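PDB 6AVX: carboxylesterase SOBER1, which hydrolyses short-chain carboxylic esters, shows phospholipase A2 activity and dampens the plant hypersensitive response triggered by the bacterial effector AvrBsT. Local coordinates for residues Ile154-Val165 against Thr183-His194. The protein carries 1 engineered substitution. Residues are numbered along the deposited sequence; the frame is centred on the assembly and turned at random. Where two conformers were deposited one is given.
Sequences ILWSHGTDDRMV and TCEFKAYPGLGH
The last two parallel strands of an alpha/beta-hydrolase sheet, 154-159 and edge strand 184-189, pair here and carry D162 and H194 on the loops beyond their C-terminal ends; by similarity these two form the charge relay with S108, which H194 touches. Strand pairing runs from I154 N on T183 O to T160 N on Y189 O. On one face the W156 and F186 rings are nearly parallel but strongly offset, W156 CD1 lying 3.5 Å from F186 CE1; helix 173-180 packs on this side. The indole NE1 donates to H158 ND1 and H158 NE2 to V165 O, both bonds within the histidine plane, which fixes its rotation. On the other face, a water joins S157 OG to Y189 OH, and L155 CD1 lies alongside the E185 carboxylate, whose OE2 is hydrogen-bonded to Y203 OH of helix 198-212. Past the strands, G191 N donates to T160 OG1 (2.9 Å) and D161 N to L192 O (2.9 Å), joining type I turn G159-D162 to type II turn Y189-L192. With D162 CG swung opposite its backbone N (chi1 -167°), OD2 receives H194 ND1 on its syn side at 2.7 Å, in the imidazole plane, although ring and carboxylate planes stand 60° apart. M164 CB makes a CH-pi contact over one H194 face, offset toward the rim, and V165 CG2 approaches H194 CE1 obliquely at 3.5 Å. D162 OD1 accepts from M164 N (2.8 Å), an Asx turn, and from V165 N, completing an Asx motif; a second water links OD2 to G159 N and G193 O. Gripped at both oxygens, the carboxylate would keep H194 oriented, consistent with the expected relay.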
loop_
_atom_site.group_PDB
_atom_site.type_symbol
_atom_site.label_atom_id
_atom_site.label_comp_id
_atom_site.label_asym_id
_atom_site.label_seq_id
_atom_site.Cartn_x
_atom_site.Cartn_y
_atom_site.Cartn_z
ATOM N N ILE A 154 -1.977 3.857 -9.455
ATOM C CA ILE A 154 -1.490 4.075 -8.094
ATOM C C ILE A 154 -1.844 5.493 -7.682
ATOM O O ILE A 154 -1.609 6.443 -8.440
ATOM C CB ILE A 154 0.029 3.869 -7.997
ATOM C CG1 ILE A 154 0.440 2.483 -8.495
ATOM C CG2 ILE A 154 0.503 4.091 -6.582
ATOM C CD1 ILE A 154 -0.105 1.307 -7.705
ATOM N N LEU A 155 -2.390 5.642 -6.490
ATOM C CA LEU A 155 -2.539 6.940 -5.842
ATOM C C LEU A 155 -1.633 6.943 -4.623
ATOM O O LEU A 155 -1.842 6.144 -3.705
ATOM C CB LEU A 155 -3.987 7.191 -5.423
ATOM C CG LEU A 155 -4.191 8.444 -4.561
ATOM C CD1 LEU A 155 -3.819 9.711 -5.310
ATOM C CD2 LEU A 155 -5.612 8.519 -4.086
ATOM N N TRP A 156 -0.641 7.814 -4.607
ATOM C CA TRP A 156 0.314 7.909 -3.514
ATOM C C TRP A 156 0.050 9.201 -2.760
ATOM O O TRP A 156 0.114 10.277 -3.358
ATOM C CB TRP A 156 1.725 7.938 -4.081
ATOM C CG TRP A 156 2.795 7.723 -3.065
ATOM C CD1 TRP A 156 3.104 8.509 -1.997
ATOM C CD2 TRP A 156 3.702 6.621 -3.016
ATOM N NE1 TRP A 156 4.142 7.961 -1.287
ATOM C CE2 TRP A 156 4.531 6.795 -1.899
ATOM C CE3 TRP A 156 3.885 5.491 -3.822
ATOM C CZ2 TRP A 156 5.538 5.895 -1.577
ATOM C CZ3 TRP A 156 4.867 4.592 -3.501
ATOM C CH2 TRP A 156 5.688 4.799 -2.386
ATOM N N SER A 157 -0.237 9.097 -1.468
ATOM C CA SER A 157 -0.508 10.227 -0.590
ATOM C C SER A 157 0.630 10.308 0.414
ATOM O O SER A 157 1.001 9.288 0.995
ATOM C CB SER A 157 -1.816 9.987 0.161
ATOM O OG SER A 157 -2.920 9.900 -0.734
ATOM N N HIS A 158 1.203 11.492 0.622
ATOM C CA HIS A 158 2.332 11.610 1.545
ATOM C C HIS A 158 2.321 12.984 2.193
ATOM O O HIS A 158 2.067 13.998 1.525
ATOM C CB HIS A 158 3.663 11.394 0.824
ATOM C CG HIS A 158 4.695 10.660 1.621
ATOM N ND1 HIS A 158 5.167 9.418 1.245
ATOM C CD2 HIS A 158 5.358 10.984 2.758
ATOM C CE1 HIS A 158 6.068 9.012 2.120
ATOM N NE2 HIS A 158 6.197 9.940 3.056
ATOM N N GLY A 159 2.626 13.009 3.485
ATOM C CA GLY A 159 2.720 14.260 4.215
ATOM C C GLY A 159 4.089 14.879 4.031
ATOM O O GLY A 159 5.116 14.215 4.120
ATOM N N THR A 160 4.098 16.192 3.785
ATOM C CA THR A 160 5.366 16.854 3.518
ATOM C C THR A 160 6.266 16.900 4.742
ATOM O O THR A 160 7.488 16.997 4.596
ATOM C CB THR A 160 5.167 18.287 3.018
ATOM O OG1 THR A 160 4.500 19.062 4.015
ATOM C CG2 THR A 160 4.359 18.323 1.740
ATOM N N ASP A 161 5.695 16.819 5.941
ATOM C CA ASP A 161 6.442 16.985 7.179
ATOM C C ASP A 161 6.764 15.664 7.852
ATOM O O ASP A 161 7.185 15.648 9.011
ATOM C CB ASP A 161 5.682 17.909 8.137
ATOM C CG ASP A 161 5.672 19.357 7.675
ATOM O OD1 ASP A 161 6.006 19.616 6.499
ATOM O OD2 ASP A 161 5.324 20.241 8.494
ATOM N N ASP A 162 6.607 14.555 7.139
ATOM C CA ASP A 162 6.837 13.229 7.691
ATOM C C ASP A 162 8.329 13.030 7.936
ATOM O O ASP A 162 9.140 13.115 7.005
ATOM C CB ASP A 162 6.312 12.222 6.669
ATOM C CG ASP A 162 6.187 10.811 7.210
ATOM O OD1 ASP A 162 6.954 10.411 8.113
ATOM O OD2 ASP A 162 5.299 10.075 6.701
ATOM N N ARG A 163 8.698 12.744 9.185
ATOM C CA ARG A 163 10.077 12.477 9.578
ATOM C C ARG A 163 10.300 11.016 9.916
ATOM O O ARG A 163 11.384 10.647 10.380
ATOM C CB ARG A 163 10.499 13.373 10.746
ATOM C CG ARG A 163 10.440 14.861 10.395
ATOM C CD ARG A 163 11.200 15.734 11.386
ATOM N NE ARG A 163 12.583 15.283 11.578
ATOM C CZ ARG A 163 13.185 15.127 12.757
ATOM N NH1 ARG A 163 12.561 15.421 13.889
ATOM N NH2 ARG A 163 14.439 14.698 12.805
ATOM N N MET A 164 9.302 10.172 9.675
ATOM C CA MET A 164 9.463 8.744 9.867
ATOM C C MET A 164 9.656 8.011 8.557
ATOM O O MET A 164 10.534 7.147 8.471
ATOM C CB MET A 164 8.283 8.176 10.639
ATOM C CG MET A 164 8.278 8.720 12.035
ATOM S SD MET A 164 6.827 8.288 12.970
ATOM C CE MET A 164 6.964 6.499 12.995
ATOM N N VAL A 165 8.880 8.358 7.552
ATOM C CA VAL A 165 9.104 7.957 6.173
ATOM C C VAL A 165 9.183 9.279 5.431
ATOM O O VAL A 165 8.169 9.946 5.214
ATOM C CB VAL A 165 7.983 7.069 5.630
ATOM C CG1 VAL A 165 8.251 6.742 4.162
ATOM C CG2 VAL A 165 7.872 5.796 6.452
ATOM N N THR A 183 1.343 4.184 -13.986
ATOM C CA THR A 183 0.801 5.526 -13.828
ATOM C C THR A 183 0.499 5.791 -12.360
ATOM O O THR A 183 -0.228 5.026 -11.719
ATOM C CB THR A 183 -0.474 5.654 -14.658
ATOM O OG1 THR A 183 -0.165 5.385 -16.033
ATOM C CG2 THR A 183 -1.066 7.047 -14.549
ATOM N N CYS A 184 1.046 6.880 -11.831
ATOM C CA CYS A 184 0.883 7.226 -10.427
ATOM C C CYS A 184 0.462 8.679 -10.297
ATOM O O CYS A 184 1.085 9.565 -10.891
ATOM C CB CYS A 184 2.198 6.995 -9.694
ATOM S SG CYS A 184 2.184 7.411 -7.961
ATOM N N GLU A 185 -0.590 8.915 -9.531
ATOM C CA GLU A 185 -0.920 10.251 -9.064
ATOM C C GLU A 185 -0.303 10.421 -7.687
ATOM O O GLU A 185 -0.525 9.593 -6.797
ATOM C CB GLU A 185 -2.426 10.476 -8.943
ATOM C CG GLU A 185 -2.709 11.904 -8.426
ATOM C CD GLU A 185 -4.151 12.205 -8.069
ATOM O OE1 GLU A 185 -5.065 11.434 -8.418
ATOM O OE2 GLU A 185 -4.351 13.256 -7.419
ATOM N N PHE A 186 0.458 11.484 -7.496
ATOM C CA PHE A 186 1.074 11.770 -6.212
ATOM C C PHE A 186 0.335 12.948 -5.594
ATOM O O PHE A 186 0.176 14.001 -6.236
ATOM C CB PHE A 186 2.547 12.097 -6.415
ATOM C CG PHE A 186 3.318 12.242 -5.144
ATOM C CD1 PHE A 186 3.943 11.161 -4.556
ATOM C CD2 PHE A 186 3.428 13.484 -4.534
ATOM C CE1 PHE A 186 4.673 11.318 -3.373
ATOM C CE2 PHE A 186 4.146 13.641 -3.363
ATOM C CZ PHE A 186 4.770 12.549 -2.784
ATOM N N LYS A 187 -0.147 12.770 -4.374
ATOM C CA LYS A 187 -0.916 13.780 -3.658
ATOM C C LYS A 187 -0.149 14.146 -2.395
ATOM O O LYS A 187 -0.069 13.344 -1.455
ATOM C CB LYS A 187 -2.307 13.243 -3.321
ATOM C CG LYS A 187 -3.260 14.266 -2.747
ATOM C CD LYS A 187 -3.578 15.351 -3.758
ATOM C CE LYS A 187 -4.616 16.317 -3.220
ATOM N NZ LYS A 187 -4.432 17.674 -3.800
ATOM N N ALA A 188 0.431 15.349 -2.377
ATOM C CA ALA A 188 1.153 15.837 -1.213
ATOM C C ALA A 188 0.177 16.491 -0.252
ATOM O O ALA A 188 -0.778 17.159 -0.668
ATOM C CB ALA A 188 2.206 16.871 -1.616
ATOM N N TYR A 189 0.432 16.311 1.038
ATOM C CA TYR A 189 -0.364 16.917 2.102
ATOM C C TYR A 189 0.536 17.860 2.890
ATOM O O TYR A 189 1.300 17.408 3.759
ATOM C CB TYR A 189 -1.004 15.840 2.986
ATOM C CG TYR A 189 -2.160 15.236 2.235
ATOM C CD1 TYR A 189 -3.414 15.803 2.333
ATOM C CD2 TYR A 189 -1.986 14.168 1.367
ATOM C CE1 TYR A 189 -4.474 15.325 1.614
ATOM C CE2 TYR A 189 -3.053 13.672 0.635
ATOM C CZ TYR A 189 -4.295 14.261 0.767
ATOM O OH TYR A 189 -5.388 13.824 0.061
ATOM N N PRO A 190 0.522 19.166 2.587
ATOM C CA PRO A 190 1.417 20.101 3.280
ATOM C C PRO A 190 1.138 20.127 4.771
ATOM O O PRO A 190 -0.009 20.201 5.212
ATOM C CB PRO A 190 1.119 21.456 2.620
ATOM C CG PRO A 190 -0.109 21.271 1.830
ATOM C CD PRO A 190 -0.222 19.817 1.496
ATOM N N GLY A 191 2.204 20.032 5.544
ATOM C CA GLY A 191 2.098 20.072 6.982
ATOM C C GLY A 191 1.757 18.756 7.649
ATOM O O GLY A 191 1.897 18.650 8.873
ATOM N N LEU A 192 1.314 17.745 6.902
ATOM C CA LEU A 192 0.996 16.453 7.492
ATOM C C LEU A 192 2.281 15.693 7.777
ATOM O O LEU A 192 3.222 15.724 6.987
ATOM C CB LEU A 192 0.121 15.662 6.522
ATOM C CG LEU A 192 -0.367 14.292 7.000
ATOM C CD1 LEU A 192 -1.313 14.432 8.169
ATOM C CD2 LEU A 192 -1.058 13.534 5.876
ATOM N N GLY A 193 2.308 15.018 8.911
ATOM C CA GLY A 193 3.383 14.119 9.254
ATOM C C GLY A 193 3.040 12.679 8.940
ATOM O O GLY A 193 2.397 12.374 7.926
ATOM N N HIS A 194 3.461 11.777 9.825
ATOM C CA HIS A 194 3.319 10.344 9.596
ATOM C C HIS A 194 2.025 9.863 10.241
ATOM O O HIS A 194 2.018 9.219 11.285
ATOM C CB HIS A 194 4.516 9.601 10.162
ATOM C CG HIS A 194 4.645 8.215 9.637
ATOM N ND1 HIS A 194 4.921 7.956 8.314
ATOM C CD2 HIS A 194 4.509 7.017 10.245
ATOM C CE1 HIS A 194 4.960 6.645 8.126
ATOM N NE2 HIS A 194 4.731 6.058 9.287
HETATM O O HOH W 1 -5.294 11.228 -0.474
HETATM O O HOH W 2 3.169 11.183 5.579
#